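Local atomic coordinates of probable zinc protease PqqL (Escherichia coli, PDB entry 6OFT), a protein that probably works as a periplasmic zinc-dependent endopeptidase of the M16 family, the chain in this entry being the first half of the full-length enzyme. Residues A[4-9]-A[396-401]; A[21-26]-A[374-379]; A[31-36]-A[99-104]; A[35-40]-A[198-203]. One frame throughout, in Å; residues are numbered along the deposited sequence.

Contact 1 of 4, residues A[4-9]-A[396-401]; sequences PQDEKL and LSPEET
The ring of Pro4 lies against the carboxylate of Glu400, the two side chains crossing at about a right angle, with Pro4 CD 3.1 Å from Glu400 OE1. This is a carbon-to-oxygen contact. Next to it, Leu396 CD2 touches the carbonyl oxygen of Pro4 at 3.3 Å. The backbones come closest at Asp6 and Ser397: the carboxylate of Asp6 packs on the methylene of Ser397, OD1 standing 3.3 Å from Ser397 CB. That OD1 takes its hydrogen bond from elsewhere, from the hydroxyl of Tyr23. Asp6 OD2 turns back on its own chain and accepts from Lys8 N at 2.9 Å, an Asx turn that sits on a type I turn from Asp6 to Leu9. The donor meets OD2 on its anti side, 27° out of the carboxylate plane. No direct hydrogen bond spans the two segments. Two waters do the bridging instead: one donates to Pro4 O and accepts from Ser397 N, while the other accepts from Glu7 N and is bonded to Ser397 OG at 2.9 Å. OG sits between the backbone N and the carbonyl carbon of Ser397 (chi1 62°), from where it can take the nearly straight bond from Glu400 N, 2.9 Å long. Ser397 O is gripped twice, by the backbone N and the hydroxyl OG1 of Thr401. The whole is a serine N-cap at the start of helix 398-408, met by the Asx turn of the N-terminal loop that leads into strand 10-13, well away from the predicted zinc site.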
# COMPACT_ATOMS: atom_id res chain seq x y z
N PRO A 4 16.42 5.65 -14.20
CA PRO A 4 16.72 4.28 -14.68
C PRO A 4 16.25 3.21 -13.69
O PRO A 4 16.21 3.46 -12.48
CB PRO A 4 18.25 4.28 -14.79
CG PRO A 4 18.70 5.24 -13.72
CD PRO A 4 17.62 6.32 -13.67
N GLN A 5 15.90 2.03 -14.21
CA GLN A 5 15.52 0.91 -13.35
C GLN A 5 16.80 0.14 -13.03
O GLN A 5 17.80 0.26 -13.75
CB GLN A 5 14.41 0.02 -13.98
CG GLN A 5 14.83 -0.74 -15.26
CD GLN A 5 13.76 -1.61 -15.89
OE1 GLN A 5 12.54 -1.33 -15.81
NE2 GLN A 5 14.20 -2.66 -16.57
N ASP A 6 16.77 -0.62 -11.92
CA ASP A 6 17.87 -1.46 -11.45
C ASP A 6 18.44 -2.26 -12.61
O ASP A 6 17.73 -2.98 -13.31
CB ASP A 6 17.36 -2.40 -10.34
CG ASP A 6 18.41 -3.23 -9.62
OD1 ASP A 6 18.25 -3.47 -8.42
OD2 ASP A 6 19.40 -3.62 -10.26
N GLU A 7 19.73 -2.08 -12.80
CA GLU A 7 20.61 -2.70 -13.75
C GLU A 7 20.40 -4.23 -13.89
O GLU A 7 20.45 -4.76 -15.01
CB GLU A 7 22.00 -2.40 -13.20
CG GLU A 7 23.10 -2.61 -14.15
CD GLU A 7 23.83 -3.89 -13.86
OE1 GLU A 7 24.08 -4.24 -12.68
OE2 GLU A 7 24.16 -4.55 -14.86
N LYS A 8 20.18 -4.92 -12.75
CA LYS A 8 19.95 -6.38 -12.66
C LYS A 8 18.50 -6.81 -13.01
O LYS A 8 18.25 -8.01 -13.17
CB LYS A 8 20.31 -6.89 -11.24
CG LYS A 8 21.78 -6.70 -10.86
CD LYS A 8 22.18 -7.68 -9.77
CE LYS A 8 22.37 -7.05 -8.42
NZ LYS A 8 23.68 -6.36 -8.31
N LEU A 9 17.56 -5.85 -13.10
CA LEU A 9 16.18 -6.16 -13.43
C LEU A 9 16.00 -6.48 -14.92
O LEU A 9 16.49 -5.73 -15.78
CB LEU A 9 15.21 -5.04 -12.99
CG LEU A 9 13.73 -5.26 -13.26
CD1 LEU A 9 13.16 -6.39 -12.40
CD2 LEU A 9 12.95 -3.97 -13.03
N LEU A 396 14.02 1.37 -8.77
CA LEU A 396 15.39 1.85 -8.52
C LEU A 396 16.21 0.86 -7.73
O LEU A 396 15.70 0.24 -6.80
CB LEU A 396 15.38 3.21 -7.78
CG LEU A 396 14.51 4.36 -8.35
CD1 LEU A 396 14.52 5.57 -7.42
CD2 LEU A 396 14.96 4.79 -9.75
N SER A 397 17.49 0.71 -8.08
CA SER A 397 18.38 -0.18 -7.34
C SER A 397 18.79 0.54 -6.05
O SER A 397 18.73 1.78 -6.03
CB SER A 397 19.63 -0.44 -8.17
OG SER A 397 20.37 0.75 -8.41
N PRO A 398 19.31 -0.18 -5.01
CA PRO A 398 19.86 0.52 -3.84
C PRO A 398 20.93 1.56 -4.21
O PRO A 398 20.97 2.63 -3.61
CB PRO A 398 20.47 -0.62 -3.00
CG PRO A 398 19.69 -1.82 -3.40
CD PRO A 398 19.43 -1.65 -4.86
N GLU A 399 21.78 1.26 -5.22
CA GLU A 399 22.84 2.16 -5.70
C GLU A 399 22.25 3.43 -6.35
O GLU A 399 22.67 4.52 -5.99
CB GLU A 399 23.78 1.41 -6.65
CG GLU A 399 24.90 2.23 -7.28
CD GLU A 399 25.92 2.91 -6.38
OE1 GLU A 399 26.11 2.47 -5.22
OE2 GLU A 399 26.54 3.88 -6.86
N GLU A 400 21.24 3.29 -7.24
CA GLU A 400 20.59 4.45 -7.85
C GLU A 400 19.89 5.31 -6.79
O GLU A 400 20.00 6.53 -6.84
CB GLU A 400 19.59 4.04 -8.95
CG GLU A 400 18.76 5.18 -9.54
CD GLU A 400 19.46 6.26 -10.36
OE1 GLU A 400 18.74 7.14 -10.89
OE2 GLU A 400 20.70 6.25 -10.46
N THR A 401 19.19 4.66 -5.83
CA THR A 401 18.48 5.35 -4.73
C THR A 401 19.49 6.19 -3.94
O THR A 401 19.23 7.36 -3.69
CB THR A 401 17.71 4.34 -3.86
OG1 THR A 401 16.83 3.60 -4.70
CG2 THR A 401 16.91 5.01 -2.77
O HOH W 1 18.05 2.10 -10.87
O HOH W 2 21.60 -0.12 -10.93

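Contact 2 of 4, residues A[21-26]-A[374-379]; sequences MIYPHA and AERDLR. With PO4 (phosphate ion), chain D.
His25 uses both of its ring nitrogens. NE2 donates to the carbonyl oxygen of Arg376 at 2.7 Å, that oxygen lying 21° out of the imidazole plane, and ND1 donates to O1 of a phosphate at 2.6 Å, at the ring edge. With both nitrogens donating, the ring is probably doubly protonated, which would suit the anion beside it. Arg376 O has a weak second donor in His27 ND1. One guanidinium nitrogen of Arg376 is shared: NH2 donates to phosphate O1 at 2.8 Å and to Tyr23 OH at 2.8 Å. The bond to the hydroxyl runs in the guanidinium plane, and the phenol ring stands nearly upright on that plane, 83° apart from it. Tyr23 OH is also hydrogen-bonded to Asp6 OD1, while Arg376 NE, swung round by the bend at chi3 (-74°), is taken by Gln373 O.

This is where the end of strand 19-24, in the six-stranded sheet, meets the turn leading into helix 378-391, a helix that packs on one face of that sheet; Asp377 is its N-cap, with OD2 accepting from Met380 N. An alanine in place of His25 would probably take from Arg376 O its strong donor, leaving the weak one from His27, and cost the phosphate one of its grips.

The phosphate, probably carried over from the crystallisation liquor, is further held by Gln373 NE2. A water accepts from Ala26 N at 2.8 Å and donates both to Ala374 O and to phosphate O3. Apolar packing is slight: Leu378 CD1 slides past the imidazole, 4.1 Å from His25 CD2.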
# COMPACT_ATOMS: atom_id res chain seq x y z
N MET A 21 8.89 -9.54 -15.36
CA MET A 21 9.92 -8.86 -14.58
C MET A 21 10.66 -9.93 -13.83
O MET A 21 10.05 -10.73 -13.12
CB MET A 21 9.32 -7.85 -13.59
CG MET A 21 8.40 -6.84 -14.22
SD MET A 21 7.93 -5.61 -13.01
CE MET A 21 8.69 -4.18 -13.74
N ILE A 22 11.97 -10.00 -14.06
CA ILE A 22 12.85 -10.99 -13.43
C ILE A 22 13.94 -10.28 -12.64
O ILE A 22 14.62 -9.40 -13.17
CB ILE A 22 13.44 -11.99 -14.45
CG1 ILE A 22 12.32 -12.74 -15.23
CG2 ILE A 22 14.42 -12.98 -13.76
CD1 ILE A 22 12.77 -13.25 -16.56
N TYR A 23 14.12 -10.69 -11.38
CA TYR A 23 15.13 -10.10 -10.52
C TYR A 23 15.86 -11.19 -9.76
O TYR A 23 15.21 -11.95 -9.04
CB TYR A 23 14.52 -9.05 -9.56
CG TYR A 23 15.58 -8.17 -8.94
CD1 TYR A 23 16.05 -7.04 -9.61
CD2 TYR A 23 16.15 -8.48 -7.71
CE1 TYR A 23 17.07 -6.25 -9.07
CE2 TYR A 23 17.16 -7.70 -7.16
CZ TYR A 23 17.62 -6.58 -7.84
OH TYR A 23 18.61 -5.80 -7.30
N PRO A 24 17.21 -11.28 -9.91
CA PRO A 24 17.95 -12.33 -9.17
C PRO A 24 18.11 -11.98 -7.70
O PRO A 24 18.31 -10.82 -7.36
CB PRO A 24 19.30 -12.37 -9.88
CG PRO A 24 19.47 -11.00 -10.47
CD PRO A 24 18.12 -10.45 -10.73
N HIS A 25 18.01 -12.99 -6.82
CA HIS A 25 18.19 -12.83 -5.38
C HIS A 25 18.54 -14.17 -4.76
O HIS A 25 17.96 -15.17 -5.14
CB HIS A 25 16.96 -12.19 -4.70
CG HIS A 25 17.29 -11.59 -3.36
ND1 HIS A 25 18.20 -10.57 -3.24
CD2 HIS A 25 16.83 -11.90 -2.13
CE1 HIS A 25 18.26 -10.27 -1.96
NE2 HIS A 25 17.47 -11.06 -1.24
N ALA A 26 19.50 -14.21 -3.85
CA ALA A 26 19.92 -15.49 -3.25
C ALA A 26 19.89 -15.46 -1.72
O ALA A 26 20.79 -15.98 -1.06
CB ALA A 26 21.31 -15.88 -3.77
N ALA A 374 22.44 -7.86 -0.97
CA ALA A 374 22.32 -9.31 -1.20
C ALA A 374 21.48 -10.01 -0.10
O ALA A 374 20.91 -11.07 -0.36
CB ALA A 374 23.70 -9.95 -1.31
N GLU A 375 21.35 -9.38 1.07
CA GLU A 375 20.63 -9.91 2.24
C GLU A 375 19.21 -9.35 2.43
O GLU A 375 18.61 -9.58 3.47
CB GLU A 375 21.47 -9.71 3.53
CG GLU A 375 22.62 -10.70 3.66
CD GLU A 375 23.77 -10.54 2.69
OE1 GLU A 375 24.16 -9.38 2.41
OE2 GLU A 375 24.27 -11.57 2.20
N ARG A 376 18.67 -8.65 1.42
CA ARG A 376 17.31 -8.11 1.50
C ARG A 376 16.27 -9.22 1.68
O ARG A 376 16.45 -10.32 1.18
CB ARG A 376 16.96 -7.32 0.23
CG ARG A 376 17.63 -5.97 0.13
CD ARG A 376 17.31 -5.32 -1.20
NE ARG A 376 18.04 -5.94 -2.31
CZ ARG A 376 17.99 -5.52 -3.57
NH1 ARG A 376 17.26 -4.46 -3.90
NH2 ARG A 376 18.67 -6.16 -4.52
N ASP A 377 15.18 -8.91 2.40
CA ASP A 377 14.06 -9.83 2.61
C ASP A 377 13.42 -10.08 1.24
O ASP A 377 13.09 -9.13 0.54
CB ASP A 377 13.04 -9.21 3.57
CG ASP A 377 11.82 -10.07 3.76
OD1 ASP A 377 11.94 -11.11 4.45
OD2 ASP A 377 10.77 -9.75 3.20
N LEU A 378 13.31 -11.37 0.85
CA LEU A 378 12.77 -11.78 -0.45
C LEU A 378 11.35 -11.27 -0.69
O LEU A 378 11.07 -10.66 -1.74
CB LEU A 378 12.87 -13.31 -0.62
CG LEU A 378 12.37 -13.90 -1.95
CD1 LEU A 378 13.17 -13.38 -3.14
CD2 LEU A 378 12.36 -15.41 -1.90
N ARG A 379 10.47 -11.49 0.29
CA ARG A 379 9.07 -11.06 0.27
C ARG A 379 8.93 -9.54 0.03
O ARG A 379 8.21 -9.12 -0.87
CB ARG A 379 8.37 -11.50 1.57
CG ARG A 379 6.97 -10.91 1.73
CD ARG A 379 5.95 -11.87 2.31
NE ARG A 379 4.61 -11.51 1.86
CZ ARG A 379 3.99 -12.05 0.80
NH1 ARG A 379 4.58 -13.01 0.11
NH2 ARG A 379 2.78 -11.64 0.46
P PO4 D . 20.91 -9.15 -5.36
O1 PO4 D . 19.58 -8.82 -4.66
O2 PO4 D . 21.90 -7.91 -5.17
O3 PO4 D . 21.58 -10.47 -4.75
O4 PO4 D . 20.61 -9.36 -6.91
O HOH W 3 21.26 -12.31 -2.81

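Contact 3 of 4, residues A[31-36]-A[99-104]; sequences QVNLWL and QVSLPT
This is a regular antiparallel strand pairing in the interior of the six-stranded sheet, joining strands 31-38 and 96-103, whose short segments run at 161° to each other. Backbone bonds tie Val32 to Leu102 and Leu34 to Val100 in both directions, from Leu34 N to Val100 O at 2.7 Å up to Val32 N to Leu102 O at 3.2 Å. Between these hydrogen-bonded pairs, Ser101 OG is a relay: it accepts from Gln31 NE2 at 2.8 Å, in the amide plane, and donates to Asn33 OD1 at 2.9 Å, almost straight in line with that C=O. The bend of Gln31 at chi2 (74°) turns its amide back over the neighbouring strand. Asn33 ND2 goes on to Thr382.

The sheet, mixed and largely antiparallel as in M16 domains, has helices on both faces. Asn33 and Trp35 face helix 378-391; on the other side Leu34 meets helix 107-122, and Leu34 CD1 touches Leu102 CD2 at 3.8 Å. Thr104 CG2 closes this apolar row against Val32.

Trp35 and Gln99 lie side by side on the face that also carries Asn33 and Ser101. Gln99 CG sits over the five-membered ring, 3.5 Å from its centroid, a CH-pi contact, and Gln99 NE2 lies above the six-membered part, 3.3 Å from CZ2. An alanine at Trp35 would probably open a gap under Gln99 and set its amide free to turn, about 9 Å from the side chain of the predicted catalytic Glu57.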
# COMPACT_ATOMS: atom_id res chain seq x y z
N GLN A 31 15.68 -20.31 -3.46
CA GLN A 31 14.29 -19.96 -3.30
C GLN A 31 13.90 -18.97 -4.39
O GLN A 31 14.72 -18.15 -4.80
CB GLN A 31 14.00 -19.37 -1.90
CG GLN A 31 12.49 -19.35 -1.54
CD GLN A 31 11.89 -20.70 -1.20
OE1 GLN A 31 12.58 -21.69 -1.00
NE2 GLN A 31 10.57 -20.76 -1.11
N VAL A 32 12.65 -19.07 -4.88
CA VAL A 32 12.09 -18.19 -5.90
C VAL A 32 10.63 -17.88 -5.58
O VAL A 32 9.90 -18.73 -5.08
CB VAL A 32 12.27 -18.77 -7.34
CG1 VAL A 32 11.40 -20.01 -7.56
CG2 VAL A 32 11.98 -17.71 -8.41
N ASN A 33 10.21 -16.65 -5.88
CA ASN A 33 8.84 -16.18 -5.79
C ASN A 33 8.37 -16.06 -7.22
O ASN A 33 9.09 -15.53 -8.08
CB ASN A 33 8.74 -14.84 -5.08
CG ASN A 33 8.74 -14.94 -3.59
OD1 ASN A 33 8.70 -16.02 -3.00
ND2 ASN A 33 8.81 -13.79 -2.94
N LEU A 34 7.20 -16.64 -7.49
CA LEU A 34 6.55 -16.59 -8.80
C LEU A 34 5.20 -15.97 -8.54
O LEU A 34 4.39 -16.55 -7.79
CB LEU A 34 6.41 -17.99 -9.44
CG LEU A 34 7.69 -18.82 -9.64
CD1 LEU A 34 7.33 -20.20 -10.16
CD2 LEU A 34 8.69 -18.14 -10.60
N TRP A 35 4.99 -14.73 -9.02
CA TRP A 35 3.75 -14.00 -8.81
C TRP A 35 3.12 -13.64 -10.13
O TRP A 35 3.80 -13.05 -10.99
CB TRP A 35 3.97 -12.69 -8.02
CG TRP A 35 4.33 -12.77 -6.56
CD1 TRP A 35 4.81 -13.86 -5.88
CD2 TRP A 35 4.33 -11.68 -5.63
NE1 TRP A 35 5.05 -13.52 -4.56
CE2 TRP A 35 4.77 -12.18 -4.39
CE3 TRP A 35 4.01 -10.31 -5.74
CZ2 TRP A 35 4.93 -11.36 -3.26
CZ3 TRP A 35 4.12 -9.51 -4.61
CH2 TRP A 35 4.57 -10.03 -3.39
N LEU A 36 1.81 -13.91 -10.28
CA LEU A 36 1.05 -13.50 -11.44
C LEU A 36 0.21 -12.30 -11.00
O LEU A 36 -0.64 -12.41 -10.10
CB LEU A 36 0.17 -14.62 -12.02
CG LEU A 36 -0.78 -14.19 -13.16
CD1 LEU A 36 0.02 -13.69 -14.41
CD2 LEU A 36 -1.78 -15.31 -13.51
N GLN A 99 0.31 -15.86 -5.87
CA GLN A 99 1.67 -16.01 -5.35
C GLN A 99 2.06 -17.43 -5.00
O GLN A 99 1.30 -18.13 -4.33
CB GLN A 99 1.88 -15.10 -4.10
CG GLN A 99 1.43 -13.62 -4.29
CD GLN A 99 1.28 -12.85 -2.99
OE1 GLN A 99 0.82 -13.37 -1.98
NE2 GLN A 99 1.63 -11.57 -3.00
N VAL A 100 3.25 -17.85 -5.48
CA VAL A 100 3.83 -19.15 -5.16
C VAL A 100 5.34 -18.92 -4.83
O VAL A 100 6.04 -18.25 -5.59
CB VAL A 100 3.64 -20.25 -6.24
CG1 VAL A 100 4.23 -21.59 -5.78
CG2 VAL A 100 2.17 -20.42 -6.64
N SER A 101 5.80 -19.47 -3.71
CA SER A 101 7.20 -19.47 -3.29
C SER A 101 7.59 -20.94 -3.18
O SER A 101 6.90 -21.71 -2.51
CB SER A 101 7.36 -18.80 -1.93
OG SER A 101 8.75 -18.63 -1.63
N LEU A 102 8.65 -21.35 -3.88
CA LEU A 102 9.09 -22.74 -3.86
C LEU A 102 10.60 -22.83 -4.06
O LEU A 102 11.19 -21.86 -4.55
CB LEU A 102 8.33 -23.57 -4.93
CG LEU A 102 8.77 -23.47 -6.40
CD1 LEU A 102 8.35 -24.70 -7.17
CD2 LEU A 102 8.22 -22.22 -7.09
N PRO A 103 11.25 -23.99 -3.77
CA PRO A 103 12.69 -24.12 -4.08
C PRO A 103 12.93 -24.13 -5.59
O PRO A 103 12.03 -24.46 -6.36
CB PRO A 103 13.06 -25.48 -3.48
CG PRO A 103 11.93 -25.87 -2.59
CD PRO A 103 10.72 -25.24 -3.20
N THR A 104 14.16 -23.81 -6.02
CA THR A 104 14.53 -23.83 -7.44
C THR A 104 15.22 -25.17 -7.79
O THR A 104 15.47 -25.43 -8.97
CB THR A 104 15.50 -22.69 -7.76
OG1 THR A 104 16.65 -22.81 -6.92
CG2 THR A 104 14.88 -21.33 -7.61

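Contact 4 of 4, residues A[35-40]-A[198-203]; sequences WLQIHT and NMTFIV
His39 NE2 and Thr200 OG1 are 2.7 Å apart, a hydrogen bond in which either could be the donor. The hydroxyl comes in at the edge of the imidazole, near its plane. The carbonyl oxygen of Asn198 lies at the same ring's edge, 3.3 Å from His39 CD2, and also accepts from His39 N. Gln37 CG lies above one face of the ring, toward its rim. Further on, Asn198 ND2 donates to Thr40 OG1 at 2.8 Å, with a second acceptor in Trp193 O, while Thr40 OG1 is also bonded to Asn231, so Thr40, just past the strand, is held by both Asn198 and Asn231.

Strands 31-38 and 199-205 run antiparallel as the two middle strands of the mixed six-stranded sheet of the M16 domain, 157° between the short segments. Trp35 and Ile202 exchange backbone bonds, as do Gln37 and Thr200; the one from Ile202 N to Trp35 O is 2.8 Å and close to straight.

Gln37 and Thr200 lie side by side on the face toward helix 378-391; with CG anti to the backbone N (chi1 171°) and the chain extended beyond it, the amide of Gln37 reaches Ser389, Glu95 and Ala386, so both its polar atoms are satisfied. On the reverse face Ile38 CD1 packs on Met199 CG at 3.8 Å, and Leu36 CB meets Phe201 CD1 at 4.2 Å. Phe201 in turn makes an edge-to-face pair with Phe117 of helix 107-122. Ile38 comes within about 8 Å, side chain to side chain, of the predicted proton acceptor Glu57.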
# COMPACT_ATOMS: atom_id res chain seq x y z
N TRP A 35 4.99 -14.73 -9.02
CA TRP A 35 3.75 -14.00 -8.81
C TRP A 35 3.12 -13.64 -10.13
O TRP A 35 3.80 -13.05 -10.99
CB TRP A 35 3.97 -12.69 -8.02
CG TRP A 35 4.33 -12.77 -6.56
CD1 TRP A 35 4.81 -13.86 -5.88
CD2 TRP A 35 4.33 -11.68 -5.63
NE1 TRP A 35 5.05 -13.52 -4.56
CE2 TRP A 35 4.77 -12.18 -4.39
CE3 TRP A 35 4.01 -10.31 -5.74
CZ2 TRP A 35 4.93 -11.36 -3.26
CZ3 TRP A 35 4.12 -9.51 -4.61
CH2 TRP A 35 4.57 -10.03 -3.39
N LEU A 36 1.81 -13.91 -10.28
CA LEU A 36 1.05 -13.50 -11.44
C LEU A 36 0.21 -12.30 -11.00
O LEU A 36 -0.64 -12.41 -10.10
CB LEU A 36 0.17 -14.62 -12.02
CG LEU A 36 -0.78 -14.19 -13.16
CD1 LEU A 36 0.02 -13.69 -14.41
CD2 LEU A 36 -1.78 -15.31 -13.51
N GLN A 37 0.46 -11.15 -11.64
CA GLN A 37 -0.20 -9.90 -11.31
C GLN A 37 -1.19 -9.47 -12.38
O GLN A 37 -0.81 -9.17 -13.50
CB GLN A 37 0.87 -8.81 -11.02
CG GLN A 37 0.33 -7.38 -10.86
CD GLN A 37 1.48 -6.42 -10.80
OE1 GLN A 37 2.25 -6.27 -11.75
NE2 GLN A 37 1.64 -5.76 -9.67
N ILE A 38 -2.48 -9.42 -12.00
CA ILE A 38 -3.56 -8.95 -12.88
C ILE A 38 -3.69 -7.49 -12.53
O ILE A 38 -3.93 -7.18 -11.37
CB ILE A 38 -4.91 -9.72 -12.65
CG1 ILE A 38 -4.72 -11.27 -12.51
CG2 ILE A 38 -5.95 -9.35 -13.72
CD1 ILE A 38 -4.04 -12.06 -13.64
N HIS A 39 -3.59 -6.60 -13.52
CA HIS A 39 -3.65 -5.15 -13.27
C HIS A 39 -5.08 -4.62 -13.11
O HIS A 39 -5.38 -3.48 -13.51
CB HIS A 39 -2.88 -4.39 -14.36
CG HIS A 39 -1.41 -4.67 -14.35
ND1 HIS A 39 -0.51 -3.75 -13.83
CD2 HIS A 39 -0.72 -5.74 -14.80
CE1 HIS A 39 0.69 -4.30 -13.99
NE2 HIS A 39 0.61 -5.50 -14.57
N THR A 40 -5.96 -5.46 -12.51
CA THR A 40 -7.37 -5.14 -12.26
C THR A 40 -7.76 -5.72 -10.91
O THR A 40 -7.49 -6.90 -10.64
CB THR A 40 -8.28 -5.73 -13.36
OG1 THR A 40 -7.91 -5.22 -14.64
CG2 THR A 40 -9.78 -5.48 -13.10
N ASN A 198 -2.96 -7.39 -19.87
CA ASN A 198 -3.31 -6.85 -18.56
C ASN A 198 -2.59 -7.68 -17.48
O ASN A 198 -2.93 -7.60 -16.30
CB ASN A 198 -4.85 -6.88 -18.38
CG ASN A 198 -5.36 -6.05 -17.22
OD1 ASN A 198 -4.87 -4.96 -16.94
ND2 ASN A 198 -6.34 -6.57 -16.50
N MET A 199 -1.56 -8.46 -17.89
CA MET A 199 -0.81 -9.33 -16.97
C MET A 199 0.69 -9.11 -16.96
O MET A 199 1.30 -8.87 -18.01
CB MET A 199 -1.05 -10.81 -17.28
CG MET A 199 -2.43 -11.28 -16.99
SD MET A 199 -2.60 -12.93 -17.69
CE MET A 199 -4.29 -13.24 -17.31
N THR A 200 1.28 -9.24 -15.76
CA THR A 200 2.71 -9.19 -15.53
C THR A 200 3.06 -10.40 -14.68
O THR A 200 2.46 -10.59 -13.62
CB THR A 200 3.14 -7.87 -14.86
OG1 THR A 200 2.75 -6.78 -15.70
CG2 THR A 200 4.64 -7.83 -14.61
N PHE A 201 3.99 -11.24 -15.17
CA PHE A 201 4.49 -12.39 -14.43
C PHE A 201 5.82 -11.95 -13.79
O PHE A 201 6.72 -11.49 -14.50
CB PHE A 201 4.67 -13.63 -15.36
CG PHE A 201 4.90 -14.87 -14.53
CD1 PHE A 201 3.85 -15.47 -13.84
CD2 PHE A 201 6.17 -15.42 -14.40
CE1 PHE A 201 4.07 -16.58 -13.02
CE2 PHE A 201 6.38 -16.54 -13.60
CZ PHE A 201 5.33 -17.11 -12.91
N ILE A 202 5.92 -12.05 -12.45
CA ILE A 202 7.08 -11.60 -11.66
C ILE A 202 7.89 -12.78 -11.09
O ILE A 202 7.34 -13.61 -10.38
CB ILE A 202 6.62 -10.59 -10.57
CG1 ILE A 202 5.87 -9.38 -11.20
CG2 ILE A 202 7.78 -10.13 -9.67
CD1 ILE A 202 5.06 -8.54 -10.22
N VAL A 203 9.19 -12.84 -11.41
CA VAL A 203 10.12 -13.89 -10.94
C VAL A 203 11.20 -13.22 -10.08
O VAL A 203 11.96 -12.42 -10.60
CB VAL A 203 10.73 -14.69 -12.14
CG1 VAL A 203 11.74 -15.74 -11.67
CG2 VAL A 203 9.65 -15.35 -12.99

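Contacts 3 and 4 lie on opposite sides of strand 31-38 and share Trp35 and Leu36; their centres are 13 Å apart, and Leu34 CB touches Phe201 CZ at 3.7 Å. Contact 2 joins the same sheet through strand 19-24, next to strand 199-205: Met21 O is 2.9 Å from Val203 N. Its Arg379 also reaches contact 3, with NH1 3.8 Å from Trp35 CZ2. Contact 1 connects to contact 2 through Asp6 OD1 and Tyr23 OH, 2.6 Å apart, and through the successive helices 378-391 and 398-408. Contacts 3 and 4 come near the predicted active site; contacts 1 and 2, including the phosphate, lie away from it.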